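Local structure of nematode fatty acid retinoid binding protein (Necator americanus, 4XCP) at residues V132-K137 against F158-A164; I21-Y25 against K122-S128. The protein holds palmitic acid inside an all-helical fold and probably binds fatty acids and retinol more generally. Residues are numbered along the deposited sequence.

Contact 1: V132-K137 against F158-A164; sequences VLKLYK and FESGKAA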
loop_
_atom_site.group_PDB
_atom_site.type_symbol
_atom_site.label_atom_id
_atom_site.label_comp_id
_atom_site.label_asym_id
_atom_site.label_seq_id
_atom_site.Cartn_x
_atom_site.Cartn_y
_atom_site.Cartn_z
ATOM N N VAL A 132 -8.584 4.544 7.270
ATOM C CA VAL A 132 -8.759 4.497 5.814
ATOM C C VAL A 132 -10.269 4.295 5.496
ATOM O O VAL A 132 -10.823 5.010 4.663
ATOM C CB VAL A 132 -7.832 3.413 5.174
ATOM C CG1 VAL A 132 -8.218 3.130 3.724
ATOM C CG2 VAL A 132 -6.358 3.833 5.262
ATOM N N LEU A 133 -10.924 3.350 6.190
ATOM C CA LEU A 133 -12.352 3.115 6.020
ATOM C C LEU A 133 -13.165 4.374 6.359
ATOM O O LEU A 133 -14.026 4.755 5.578
ATOM C CB LEU A 133 -12.838 1.889 6.817
ATOM C CG LEU A 133 -14.359 1.616 6.802
ATOM C CD1 LEU A 133 -14.875 1.310 5.387
ATOM C CD2 LEU A 133 -14.724 0.514 7.775
ATOM N N LYS A 134 -12.851 5.032 7.477
ATOM C CA LYS A 134 -13.498 6.269 7.931
ATOM C C LYS A 134 -13.382 7.371 6.840
ATOM O O LYS A 134 -14.376 8.030 6.528
ATOM C CB LYS A 134 -12.846 6.733 9.255
ATOM C CG LYS A 134 -13.491 7.973 9.874
ATOM C CD LYS A 134 -12.929 8.298 11.250
ATOM C CE LYS A 134 -13.599 9.531 11.813
ATOM N NZ LYS A 134 -12.765 10.198 12.845
ATOM N N LEU A 135 -12.179 7.552 6.265
ATOM C CA LEU A 135 -11.961 8.516 5.193
ATOM C C LEU A 135 -12.766 8.129 3.934
ATOM O O LEU A 135 -13.284 9.001 3.240
ATOM C CB LEU A 135 -10.470 8.628 4.867
ATOM C CG LEU A 135 -9.596 9.203 5.977
ATOM C CD1 LEU A 135 -8.148 9.017 5.664
ATOM C CD2 LEU A 135 -9.929 10.662 6.254
ATOM N N TYR A 136 -12.876 6.824 3.656
ATOM C CA TYR A 136 -13.650 6.322 2.536
ATOM C C TYR A 136 -15.120 6.683 2.767
ATOM O O TYR A 136 -15.750 7.253 1.879
ATOM C CB TYR A 136 -13.457 4.804 2.361
ATOM C CG TYR A 136 -14.375 4.221 1.312
ATOM C CD1 TYR A 136 -14.053 4.295 -0.042
ATOM C CD2 TYR A 136 -15.606 3.664 1.664
ATOM C CE1 TYR A 136 -14.913 3.798 -1.017
ATOM C CE2 TYR A 136 -16.468 3.150 0.697
ATOM C CZ TYR A 136 -16.116 3.223 -0.641
ATOM O OH TYR A 136 -16.965 2.742 -1.599
ATOM N N LYS A 137 -15.649 6.390 3.980
ATOM C CA LYS A 137 -17.036 6.694 4.335
ATOM C C LYS A 137 -17.304 8.193 4.368
ATOM O O LYS A 137 -18.402 8.584 4.033
ATOM C CB LYS A 137 -17.457 6.000 5.646
ATOM C CG LYS A 137 -17.397 4.469 5.588
ATOM C CD LYS A 137 -18.491 3.853 4.688
ATOM C CE LYS A 137 -18.388 2.345 4.642
ATOM N NZ LYS A 137 -19.453 1.733 3.812
ATOM N N PHE A 158 -14.080 -2.267 1.043
ATOM C CA PHE A 158 -14.787 -1.255 1.834
ATOM C C PHE A 158 -16.288 -1.500 1.867
ATOM O O PHE A 158 -16.849 -1.614 2.946
ATOM C CB PHE A 158 -14.473 0.169 1.344
ATOM C CG PHE A 158 -13.014 0.569 1.400
ATOM C CD1 PHE A 158 -12.268 0.387 2.563
ATOM C CD2 PHE A 158 -12.413 1.216 0.326
ATOM C CE1 PHE A 158 -10.920 0.753 2.611
ATOM C CE2 PHE A 158 -11.072 1.600 0.378
ATOM C CZ PHE A 158 -10.326 1.341 1.509
ATOM N N GLU A 159 -16.919 -1.646 0.696
ATOM C CA GLU A 159 -18.367 -1.850 0.529
ATOM C C GLU A 159 -18.926 -3.149 1.109
ATOM O O GLU A 159 -20.038 -3.131 1.629
ATOM C CB GLU A 159 -18.765 -1.739 -0.957
ATOM C CG GLU A 159 -18.733 -0.316 -1.502
ATOM C CD GLU A 159 -19.693 0.659 -0.840
ATOM O OE1 GLU A 159 -20.804 0.234 -0.449
ATOM O OE2 GLU A 159 -19.341 1.855 -0.726
ATOM N N SER A 160 -18.182 -4.273 0.999
ATOM C CA SER A 160 -18.612 -5.585 1.500
ATOM C C SER A 160 -18.650 -5.706 3.020
ATOM O O SER A 160 -19.223 -6.668 3.533
ATOM C CB SER A 160 -17.700 -6.683 0.960
ATOM O OG SER A 160 -16.397 -6.520 1.496
ATOM N N GLY A 161 -17.980 -4.797 3.720
ATOM C CA GLY A 161 -17.857 -4.862 5.172
ATOM C C GLY A 161 -16.598 -5.598 5.603
ATOM O O GLY A 161 -16.359 -5.770 6.799
ATOM N N LYS A 162 -15.771 -6.027 4.630
ATOM C CA LYS A 162 -14.512 -6.741 4.877
ATOM C C LYS A 162 -13.519 -5.894 5.686
ATOM O O LYS A 162 -12.939 -6.398 6.651
ATOM C CB LYS A 162 -13.889 -7.234 3.560
ATOM C CG LYS A 162 -12.899 -8.373 3.743
ATOM C CD LYS A 162 -12.388 -8.909 2.403
ATOM C CE LYS A 162 -11.378 -10.020 2.567
ATOM N NZ LYS A 162 -11.999 -11.297 3.021
ATOM N N ALA A 163 -13.360 -4.605 5.330
ATOM C CA ALA A 163 -12.465 -3.700 6.066
ATOM C C ALA A 163 -12.978 -3.472 7.503
ATOM O O ALA A 163 -12.175 -3.485 8.438
ATOM C CB ALA A 163 -12.328 -2.368 5.337
ATOM N N ALA A 164 -14.309 -3.294 7.671
ATOM C CA ALA A 164 -14.934 -3.076 8.978
ATOM C C ALA A 164 -14.771 -4.291 9.883
ATOM O O ALA A 164 -14.451 -4.119 11.050
ATOM C CB ALA A 164 -16.404 -2.713 8.816
HETATM O O HOH W 1 -20.321 3.029 1.537
#

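Contact 2: I21-Y25 against K122-S128; sequences IPADY and KDDLKAS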
loop_
_atom_site.group_PDB
_atom_site.type_symbol
_atom_site.label_atom_id
_atom_site.label_comp_id
_atom_site.label_asym_id
_atom_site.label_seq_id
_atom_site.Cartn_x
_atom_site.Cartn_y
_atom_site.Cartn_z
ATOM N N ILE A 21 2.861 -10.379 8.447
ATOM C CA ILE A 21 1.624 -9.649 8.161
ATOM C C ILE A 21 0.458 -10.602 8.410
ATOM O O ILE A 21 0.411 -11.655 7.778
ATOM C CB ILE A 21 1.580 -9.093 6.710
ATOM C CG1 ILE A 21 2.896 -8.398 6.290
ATOM C CG2 ILE A 21 0.369 -8.167 6.529
ATOM C CD1 ILE A 21 3.075 -8.248 4.724
ATOM N N PRO A 22 -0.505 -10.264 9.292
ATOM C CA PRO A 22 -1.661 -11.169 9.502
ATOM C C PRO A 22 -2.372 -11.464 8.178
ATOM O O PRO A 22 -2.519 -10.549 7.345
ATOM C CB PRO A 22 -2.564 -10.378 10.461
ATOM C CG PRO A 22 -1.657 -9.419 11.141
ATOM C CD PRO A 22 -0.593 -9.064 10.152
ATOM N N ALA A 23 -2.738 -12.748 7.955
ATOM C CA ALA A 23 -3.422 -13.223 6.740
ATOM C C ALA A 23 -4.688 -12.387 6.421
ATOM O O ALA A 23 -4.928 -12.072 5.259
ATOM C CB ALA A 23 -3.792 -14.702 6.891
ATOM N N ASP A 24 -5.451 -11.987 7.452
ATOM C CA ASP A 24 -6.671 -11.201 7.265
ATOM C C ASP A 24 -6.366 -9.743 6.853
ATOM O O ASP A 24 -7.232 -9.098 6.265
ATOM C CB ASP A 24 -7.639 -11.300 8.477
ATOM C CG ASP A 24 -7.065 -10.975 9.851
ATOM O OD1 ASP A 24 -5.819 -10.898 9.976
ATOM O OD2 ASP A 24 -7.863 -10.850 10.816
ATOM N N TYR A 25 -5.134 -9.249 7.094
ATOM C CA TYR A 25 -4.738 -7.921 6.605
ATOM C C TYR A 25 -4.277 -8.096 5.149
ATOM O O TYR A 25 -4.587 -7.256 4.318
ATOM C CB TYR A 25 -3.644 -7.269 7.468
ATOM C CG TYR A 25 -3.193 -5.914 6.944
ATOM C CD1 TYR A 25 -3.897 -4.752 7.251
ATOM C CD2 TYR A 25 -2.068 -5.800 6.132
ATOM C CE1 TYR A 25 -3.487 -3.508 6.768
ATOM C CE2 TYR A 25 -1.648 -4.566 5.643
ATOM C CZ TYR A 25 -2.351 -3.419 5.977
ATOM O OH TYR A 25 -1.924 -2.212 5.493
ATOM N N LYS A 122 -1.131 -6.238 15.423
ATOM C CA LYS A 122 -2.413 -6.426 14.744
ATOM C C LYS A 122 -3.365 -5.243 15.063
ATOM O O LYS A 122 -4.078 -4.803 14.169
ATOM C CB LYS A 122 -3.049 -7.791 15.073
ATOM C CG LYS A 122 -4.146 -8.173 14.076
ATOM C CD LYS A 122 -4.579 -9.618 14.193
ATOM C CE LYS A 122 -5.695 -9.924 13.227
ATOM N NZ LYS A 122 -6.046 -11.368 13.227
ATOM N N ASP A 123 -3.311 -4.696 16.306
ATOM C CA ASP A 123 -4.096 -3.528 16.741
ATOM C C ASP A 123 -3.692 -2.246 15.990
ATOM O O ASP A 123 -4.560 -1.427 15.705
ATOM C CB ASP A 123 -4.008 -3.318 18.257
ATOM C CG ASP A 123 -4.881 -4.252 19.085
ATOM O OD1 ASP A 123 -5.629 -5.068 18.482
ATOM O OD2 ASP A 123 -4.817 -4.173 20.332
ATOM N N ASP A 124 -2.390 -2.103 15.641
ATOM C CA ASP A 124 -1.863 -0.983 14.845
ATOM C C ASP A 124 -2.421 -1.072 13.422
ATOM O O ASP A 124 -2.775 -0.056 12.836
ATOM C CB ASP A 124 -0.335 -1.037 14.751
ATOM C CG ASP A 124 0.415 -0.699 16.021
ATOM O OD1 ASP A 124 -0.144 0.043 16.866
ATOM O OD2 ASP A 124 1.575 -1.152 16.160
ATOM N N LEU A 125 -2.467 -2.288 12.864
ATOM C CA LEU A 125 -2.994 -2.498 11.525
ATOM C C LEU A 125 -4.491 -2.228 11.500
ATOM O O LEU A 125 -4.962 -1.547 10.588
ATOM C CB LEU A 125 -2.663 -3.894 10.991
ATOM C CG LEU A 125 -1.168 -4.220 10.806
ATOM C CD1 LEU A 125 -0.979 -5.695 10.571
ATOM C CD2 LEU A 125 -0.554 -3.441 9.652
ATOM N N LYS A 126 -5.225 -2.694 12.540
ATOM C CA LYS A 126 -6.664 -2.474 12.673
ATOM C C LYS A 126 -6.943 -0.974 12.734
ATOM O O LYS A 126 -7.890 -0.496 12.099
ATOM C CB LYS A 126 -7.201 -3.158 13.943
ATOM C CG LYS A 126 -7.290 -4.684 13.882
ATOM C CD LYS A 126 -7.980 -5.214 15.134
ATOM C CE LYS A 126 -8.223 -6.702 15.086
ATOM N NZ LYS A 126 -7.180 -7.459 15.829
ATOM N N ALA A 127 -6.098 -0.232 13.482
ATOM C CA ALA A 127 -6.212 1.222 13.625
ATOM C C ALA A 127 -5.982 1.917 12.278
ATOM O O ALA A 127 -6.752 2.822 11.958
ATOM C CB ALA A 127 -5.233 1.738 14.669
ATOM N N SER A 128 -4.996 1.449 11.456
ATOM C CA SER A 128 -4.768 2.060 10.135
ATOM C C SER A 128 -5.939 1.824 9.170
ATOM O O SER A 128 -6.327 2.748 8.466
ATOM C CB SER A 128 -3.446 1.619 9.504
ATOM O OG SER A 128 -3.427 0.241 9.179
#

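Contact 1: V132-K137 against F158-A164
Phe158 lays its ring over one face of Tyr136 in an offset stack, with the centroids 4.7 Å apart and the planes inclined at 26°. Its own CB adds a CH-pi contact, 3.8 Å from the centroid of the Tyr136 ring, so the tyrosine face is covered by the base of the phenylalanine as well as by its ring. The far end of that ring reaches Val132, with CZ 3.5 Å from Val132 CG1, while Leu133 CD1 sits 4.0 Å from Phe158 CD1. Leu133 then spans both sides of the turn: its CD2 lies 3.8 Å from Ala164 CB at the start of the next helix.

At the outer margin the chemistry turns polar. Tyr136 OH donates a 2.7 Å hydrogen bond to Glu159 OE2, and a water bridges that same OE2 (2.7 Å) and Lys137 NZ (2.8 Å), which are 4.5 Å apart, beyond salt-bridge range. Between the two helices Gly161 adopts a positive phi of 93°, where a CB would press on Ser160 O, and stands at the N-cap of helix 162-167; Ser160 OG accepts from Lys162 N in an ST turn.

The contact thus packs the C-terminal half of helix 122-138 against the junction of helices 152-159 and 162-167; helix 141-150 adds Phe147 beside both stacked rings, and helix 94-115 meets Val132 through Ser103 and Ile106.

Contact 2: I21-Y25 against K122-S128
Leu125 is the side chain to look at first. It takes the mt rotamer (chi1 -63°, chi2 168°), and its CA-to-CB bond points toward 21-25; CD1 comes within 3.4 Å of Pro22 CD, and CD2 stands over the face of the Tyr25 ring, 4.1 Å from its centroid and only 10° off the normal, a CH-pi contact. Tyr25 takes chi1 near 180° with chi2 at 84°, which swings the ring along the helix 122-138 side; CD1 lies 4.0 Å from Leu125 CB, and CE1 is 4.5 Å from Ser128 OG. That hydroxyl, with chi1 p, is turned back on its own helix and donates to Leu125 O at 2.7 Å.

The CA-to-CB bond of Lys122 runs sideways to 21-25, but all four chi angles are t, and the extended chain carries NZ across to Asp24, passing Pro22 with CG to CG at 4.0 Å. Asp24 has chi1 p, and Lys122 NZ makes a salt bridge to it, 3.1 Å from Asp24 OD2, with a weak hydrogen bond to OD1 at 3.3 Å. Pro22, at the N-cap position of helix 23-26, packs against the aliphatic part of Lys122 and the CD1 methyl of Leu125. Phe166 of helix 162-167 also touches Asp24, Lys122 and Leu125.

Bound palmitic acid touches Ile21 and Tyr25, so the apolar layer of proline, leucine and tyrosine adjoins the lipid site, and the chemistry runs from charge at the exposed margin to greasy surface next to the ligand.

Contacts 1 and 2 share helix 122-138, whose first two turns serve 122-128 and whose later part serves 132-137. Their centres lie 14 Å apart, and apart from adjoining in sequence the segments of one do not touch those of the other. Along the chain they come in series: contact 2 closes a span of nearly a hundred residues, and contact 1 then opens and closes a much shorter one. The shared helix thereby joins the N-terminal segment and the C-terminal helices of this all-helical chain. Palmitic acid touches 21-25 but lies about 10 Å from the Val132 side chain, so contact 2 is the more intimately tied to lipid.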